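Fucolectin-related protein (Streptococcus pneumoniae, PDB 2WMF) probably hydrolyses glycosidic bonds in host blood-group carbohydrate antigens, as the catalytic module of a family 98 glycoside hydrolase. Local coordinates at residues A[554-559]-A[567-572]; A[458-463]-A[529-534]. All blocks are in the same frame, centred on the assembly; numbering follows the deposited sequence.

Interaction 1: A[554-559]-A[567-572]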
loop_
_atom_site.group_PDB
_atom_site.type_symbol
_atom_site.label_atom_id
_atom_site.label_comp_id
_atom_site.label_asym_id
_atom_site.label_seq_id
_atom_site.Cartn_x
_atom_site.Cartn_y
_atom_site.Cartn_z
ATOM N N TYR A 554 9.424 23.914 5.141
ATOM C CA TYR A 554 10.072 23.595 6.401
ATOM C C TYR A 554 11.004 24.675 6.928
ATOM O O TYR A 554 11.576 25.436 6.160
ATOM C CB TYR A 554 10.867 22.282 6.290
ATOM C CG TYR A 554 12.144 22.393 5.465
ATOM C CD1 TYR A 554 13.394 22.449 6.081
ATOM C CD2 TYR A 554 12.095 22.449 4.069
ATOM C CE1 TYR A 554 14.558 22.557 5.332
ATOM C CE2 TYR A 554 13.271 22.572 3.300
ATOM C CZ TYR A 554 14.493 22.638 3.953
ATOM O OH TYR A 554 15.675 22.752 3.184
ATOM N N THR A 555 11.105 24.707 8.244
ATOM C CA THR A 555 12.144 25.416 8.959
ATOM C C THR A 555 12.756 24.505 10.011
ATOM O O THR A 555 12.234 23.435 10.316
ATOM C CB THR A 555 11.630 26.715 9.608
ATOM O OG1 THR A 555 10.698 26.415 10.644
ATOM C CG2 THR A 555 10.961 27.623 8.579
ATOM N N TYR A 556 13.920 24.889 10.537
ATOM C CA TYR A 556 14.566 24.089 11.575
ATOM C C TYR A 556 15.465 24.909 12.496
ATOM O O TYR A 556 15.922 25.999 12.129
ATOM C CB TYR A 556 15.349 22.911 10.968
ATOM C CG TYR A 556 16.555 23.318 10.157
ATOM C CD1 TYR A 556 17.824 23.324 10.725
ATOM C CD2 TYR A 556 16.431 23.678 8.815
ATOM C CE1 TYR A 556 18.939 23.701 9.983
ATOM C CE2 TYR A 556 17.545 24.065 8.064
ATOM C CZ TYR A 556 18.793 24.071 8.658
ATOM O OH TYR A 556 19.891 24.429 7.908
ATOM N N THR A 557 15.636 24.392 13.708
ATOM C CA THR A 557 16.626 24.896 14.671
ATOM C C THR A 557 17.515 23.733 15.059
ATOM O O THR A 557 17.061 22.606 15.152
ATOM C CB THR A 557 15.972 25.544 15.923
ATOM O OG1 THR A 557 15.482 24.559 16.856
ATOM C CG2 THR A 557 14.895 26.515 15.526
ATOM N N GLU A 558 18.806 24.023 15.242
ATOM C CA GLU A 558 19.797 23.029 15.682
ATOM C C GLU A 558 20.261 23.360 17.100
ATOM O O GLU A 558 20.245 24.532 17.504
ATOM C CB GLU A 558 21.015 23.078 14.779
ATOM C CG GLU A 558 20.725 22.684 13.368
ATOM C CD GLU A 558 21.938 22.742 12.484
ATOM O OE1 GLU A 558 22.191 23.818 11.900
ATOM O OE2 GLU A 558 22.611 21.704 12.345
ATOM N N ASN A 559 20.699 22.347 17.834
ATOM C CA ASN A 559 21.225 22.534 19.167
ATOM C C ASN A 559 22.314 21.475 19.409
ATOM O O ASN A 559 22.112 20.297 19.139
ATOM C CB ASN A 559 20.078 22.401 20.153
ATOM C CG ASN A 559 20.447 22.814 21.573
ATOM O OD1 ASN A 559 21.600 23.120 21.871
ATOM N ND2 ASN A 559 19.452 22.770 22.468
ATOM N N TYR A 567 23.141 16.125 19.887
ATOM C CA TYR A 567 22.714 17.017 18.826
ATOM C C TYR A 567 21.183 16.905 18.740
ATOM O O TYR A 567 20.657 15.785 18.633
ATOM C CB TYR A 567 23.376 16.592 17.522
ATOM C CG TYR A 567 22.887 17.355 16.315
ATOM C CD1 TYR A 567 23.300 18.671 16.063
ATOM C CD2 TYR A 567 21.927 16.795 15.461
ATOM C CE1 TYR A 567 22.825 19.374 14.939
ATOM C CE2 TYR A 567 21.440 17.481 14.354
ATOM C CZ TYR A 567 21.868 18.775 14.089
ATOM O OH TYR A 567 21.323 19.419 12.959
ATOM N N THR A 568 20.493 18.047 18.711
ATOM C CA THR A 568 19.038 18.060 18.510
ATOM C C THR A 568 18.715 18.944 17.301
ATOM O O THR A 568 19.230 20.070 17.169
ATOM C CB THR A 568 18.276 18.620 19.725
ATOM O OG1 THR A 568 18.644 17.910 20.903
ATOM C CG2 THR A 568 16.717 18.535 19.531
ATOM N N ILE A 569 17.905 18.414 16.392
ATOM C CA ILE A 569 17.330 19.231 15.330
ATOM C C ILE A 569 15.809 19.219 15.469
ATOM O O ILE A 569 15.179 18.155 15.557
ATOM C CB ILE A 569 17.808 18.841 13.886
ATOM C CG1 ILE A 569 17.269 19.879 12.893
ATOM C CG2 ILE A 569 17.408 17.453 13.559
ATOM C CD1 ILE A 569 17.920 19.854 11.567
ATOM N N THR A 570 15.237 20.425 15.524
ATOM C CA THR A 570 13.794 20.638 15.667
ATOM C C THR A 570 13.331 21.089 14.309
ATOM O O THR A 570 13.727 22.148 13.863
ATOM C CB THR A 570 13.553 21.719 16.736
ATOM O OG1 THR A 570 14.144 21.234 17.937
ATOM C CG2 THR A 570 12.080 21.912 16.952
ATOM N N VAL A 571 12.530 20.255 13.636
ATOM C CA VAL A 571 12.116 20.519 12.256
ATOM C C VAL A 571 10.630 20.873 12.277
ATOM O O VAL A 571 9.819 20.076 12.707
ATOM C CB VAL A 571 12.344 19.297 11.325
ATOM C CG1 VAL A 571 11.961 19.636 9.899
ATOM C CG2 VAL A 571 13.825 18.831 11.412
ATOM N N ASN A 572 10.266 22.053 11.797
ATOM C CA ASN A 572 8.842 22.449 11.651
ATOM C C ASN A 572 8.493 22.338 10.176
ATOM O O ASN A 572 9.125 22.987 9.334
ATOM C CB ASN A 572 8.652 23.893 12.095
ATOM C CG ASN A 572 9.469 24.214 13.291
ATOM O OD1 ASN A 572 10.489 24.957 13.199
ATOM N ND2 ASN A 572 9.129 23.597 14.408
HETATM O O HOH W 1 16.768 22.039 18.365
HETATM O O HOH W 2 21.032 19.133 21.881
#

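Interaction 2: A[458-463]-A[529-534]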
loop_
_atom_site.group_PDB
_atom_site.type_symbol
_atom_site.label_atom_id
_atom_site.label_comp_id
_atom_site.label_asym_id
_atom_site.label_seq_id
_atom_site.Cartn_x
_atom_site.Cartn_y
_atom_site.Cartn_z
ATOM N N LEU A 458 19.029 7.411 18.914
ATOM C CA LEU A 458 18.335 8.463 18.174
ATOM C C LEU A 458 16.897 8.447 18.662
ATOM O O LEU A 458 16.237 7.413 18.662
ATOM C CB LEU A 458 18.448 8.195 16.668
ATOM C CG LEU A 458 17.849 9.192 15.695
ATOM C CD1 LEU A 458 18.525 9.064 14.332
ATOM C CD2 LEU A 458 16.344 8.975 15.515
ATOM N N SER A 459 16.434 9.580 19.139
ATOM C CA SER A 459 15.033 9.711 19.504
ATOM C C SER A 459 14.232 10.610 18.555
ATOM O O SER A 459 14.755 11.542 17.953
ATOM C CB SER A 459 14.985 10.318 20.909
ATOM O OG SER A 459 15.561 9.404 21.840
ATOM N N LEU A 460 12.914 10.352 18.493
ATOM C CA LEU A 460 11.993 11.154 17.695
ATOM C C LEU A 460 10.711 11.426 18.485
ATOM O O LEU A 460 10.178 10.512 19.176
ATOM C CB LEU A 460 11.602 10.457 16.363
ATOM C CG LEU A 460 12.697 10.398 15.304
ATOM C CD1 LEU A 460 12.380 9.312 14.270
ATOM C CD2 LEU A 460 12.710 11.767 14.612
ATOM N N ASP A 461 10.226 12.662 18.352
ATOM C CA ASP A 461 8.901 13.067 18.795
ATOM C C ASP A 461 8.154 13.389 17.523
ATOM O O ASP A 461 8.584 14.250 16.734
ATOM C CB ASP A 461 8.970 14.253 19.765
ATOM C CG ASP A 461 7.622 14.642 20.342
ATOM O OD1 ASP A 461 6.682 13.853 20.325
ATOM O OD2 ASP A 461 7.531 15.797 20.846
ATOM N N LEU A 462 7.033 12.659 17.344
ATOM C CA LEU A 462 6.318 12.608 16.081
ATOM C C LEU A 462 4.844 12.985 16.272
ATOM O O LEU A 462 4.159 12.380 17.060
ATOM C CB LEU A 462 6.300 11.199 15.516
ATOM C CG LEU A 462 7.632 10.482 15.373
ATOM C CD1 LEU A 462 7.497 8.949 15.566
ATOM C CD2 LEU A 462 8.230 10.899 14.039
ATOM N N THR A 463 4.380 13.967 15.526
ATOM C CA THR A 463 2.965 14.258 15.500
ATOM C C THR A 463 2.252 13.218 14.655
ATOM O O THR A 463 2.893 12.500 13.863
ATOM C CB THR A 463 2.645 15.672 14.959
ATOM O OG1 THR A 463 2.894 15.739 13.540
ATOM C CG2 THR A 463 3.416 16.783 15.696
ATOM N N ARG A 529 4.039 21.432 11.522
ATOM C CA ARG A 529 4.015 20.628 12.746
ATOM C C ARG A 529 5.484 20.243 13.010
ATOM O O ARG A 529 6.262 20.092 12.081
ATOM C CB ARG A 529 3.164 19.333 12.563
ATOM C CG ARG A 529 1.822 19.608 11.964
ATOM C CD ARG A 529 0.862 18.448 12.107
ATOM N NE ARG A 529 1.231 17.137 11.571
ATOM C CZ ARG A 529 1.233 16.797 10.274
ATOM N NH1 ARG A 529 1.454 15.540 9.935
ATOM N NH2 ARG A 529 1.067 17.699 9.302
ATOM N N THR A 530 5.819 20.015 14.269
ATOM C CA THR A 530 7.207 19.836 14.668
ATOM C C THR A 530 7.585 18.356 14.916
ATOM O O THR A 530 6.900 17.622 15.661
ATOM C CB THR A 530 7.497 20.605 15.965
ATOM O OG1 THR A 530 7.194 21.994 15.742
ATOM C CG2 THR A 530 8.989 20.464 16.329
ATOM N N THR A 531 8.677 17.927 14.286
ATOM C CA THR A 531 9.318 16.652 14.509
ATOM C C THR A 531 10.646 16.994 15.151
ATOM O O THR A 531 11.389 17.803 14.625
ATOM C CB THR A 531 9.589 15.897 13.189
ATOM O OG1 THR A 531 8.365 15.690 12.489
ATOM C CG2 THR A 531 10.270 14.557 13.477
ATOM N N THR A 532 10.902 16.401 16.320
ATOM C CA THR A 532 12.142 16.690 17.059
ATOM C C THR A 532 13.001 15.426 16.990
ATOM O O THR A 532 12.549 14.317 17.381
ATOM C CB THR A 532 11.851 17.054 18.513
ATOM O OG1 THR A 532 10.936 18.160 18.554
ATOM C CG2 THR A 532 13.170 17.385 19.253
ATOM N N LEU A 533 14.230 15.602 16.505
ATOM C CA LEU A 533 15.183 14.500 16.327
ATOM C C LEU A 533 16.391 14.748 17.245
ATOM O O LEU A 533 16.992 15.824 17.192
ATOM C CB LEU A 533 15.630 14.475 14.869
ATOM C CG LEU A 533 16.709 13.461 14.525
ATOM C CD1 LEU A 533 16.219 12.085 14.842
ATOM C CD2 LEU A 533 17.143 13.650 13.019
ATOM N N THR A 534 16.714 13.782 18.105
ATOM C CA THR A 534 17.793 13.927 19.065
ATOM C C THR A 534 18.789 12.775 18.901
ATOM O O THR A 534 18.423 11.600 18.958
ATOM C CB THR A 534 17.269 13.933 20.507
ATOM O OG1 THR A 534 16.201 14.879 20.631
ATOM C CG2 THR A 534 18.355 14.340 21.480
HETATM O O HOH W 3 8.372 17.447 18.377
HETATM O O HOH W 4 6.166 15.479 13.847
#

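Interaction 1: A[554-559]-A[567-572]
Thr555 to Asn559 pair with Asn572 to Thr568 in a beta hairpin whose strands run antiparallel. Backbone bonds come two to each hydrogen-bonded pair: Thr555 with Asn572, Thr557 with Thr570 and Asn559 with Thr568. The Thr570 N to Thr557 O bond is 2.9 Å long and nearly straight at 172°. Between these rungs, at the non-hydrogen-bonded pairs, CA-H...O contacts fill in, such as Tyr556 CA to Thr570 O at 3.1 Å.

Two side-chain hydrogen bonds cross the strands, on different faces. Tyr567 OH donates to Glu558 OE2 at 2.7 Å; the carboxylate stands almost upright to the ring, 83° between planes, and takes the hydroxyl on its anti side. On the threonine face, Thr555 OG1 donates to a lone pair of Asn572 OD1 at 2.9 Å, while Asn572 ND2 binds Thr530. Water joins Thr557 OG1 to Thr570 OG1, and a second water binds Thr568 OG1 and, weakly, donates to Asn559 O.

Apolar contact lies on the Tyr556 face. With CG1 opposite its backbone N (chi1 -173°) and the chain continued nearly extended, Ile569 brings CD1 to within 3.6 Å of Tyr556 CD1.

Strand 554-561 is the outermost strand of its sheet, and strand 529-536 flanks 566-573 on its other side. Ile547, Val577 and Met579, from strands 546-549 and 576-580 of the other antiparallel sheet of the C-terminal region, pack against the apolar face.

Interaction 2: A[458-463]-A[529-534]
Leu460 and Leu533 form a non-hydrogen-bonded pair in the middle of an antiparallel ladder within a six-stranded sheet of the C-terminal beta domain. Rungs lie to both sides of it: Ser459 pairs with Thr534 and Asp461 with Thr532, each by two backbone hydrogen bonds. Thr532 N to Asp461 O is the longest of the four at 3.2 Å.

Leu460 can be followed outward. Its CB lies 4.1 Å from Thr532 O; CG, anti to the carbonyl carbon (chi1 -72°), approaches Leu533 CD1. At the tip CD2 meets Leu533 CD1 at 3.5 Å, with Thr532 O and Thr531 CG2 slightly farther, so one methyl touches three consecutive residues of the partner strand. The two leucines run alongside each other in the same direction, and Leu460 also touches Ile433 of the domain's other antiparallel sheet.

Over the Asp461 and Thr532 face, one water donates to Asp461 OD2 and Thr530 O and accepts from Thr532 OG1; Asp461 OD1 is taken by Gln445 and Asn443. Farther on the direct ladder gives way to water: another molecule accepts from Thr463 N, donates to Thr530 O at 2.9 Å and also binds Thr531 OG1.

Where 458-463 ends and 529-534 begins, Arg529 NH1 reaches the carbonyls of Asn483 and Pro464. A turn about the CG-CD bond of Arg529 (chi3 -57°) helps bring NE round to Thr463 OG1, to which it donates at 2.9 Å, with the hydroxyl oxygen 27° out of the guanidinium plane.

In the fold
Interactions 1 and 2 are about 9 Å apart, centre to centre, in one antiparallel sheet. The order across it is 457-462, 529-536, 566-573, 554-561, so the inner strands of the two contacts are direct neighbours. Ile569 N to Leu533 O, at 2.9 Å, is a probable backbone hydrogen bond joining them, and Asn572 ND2 to Thr530 OG1, at 2.8 Å, probably adds a side-chain link. Along the chain interaction 2 is complete before interaction 1 begins: interaction 2 unites segments 66 residues apart, interaction 1 closes a local hairpin. Together they build four strands adjacent across the sheet of the C-terminal beta domain, separate from the eight-stranded parallel barrel.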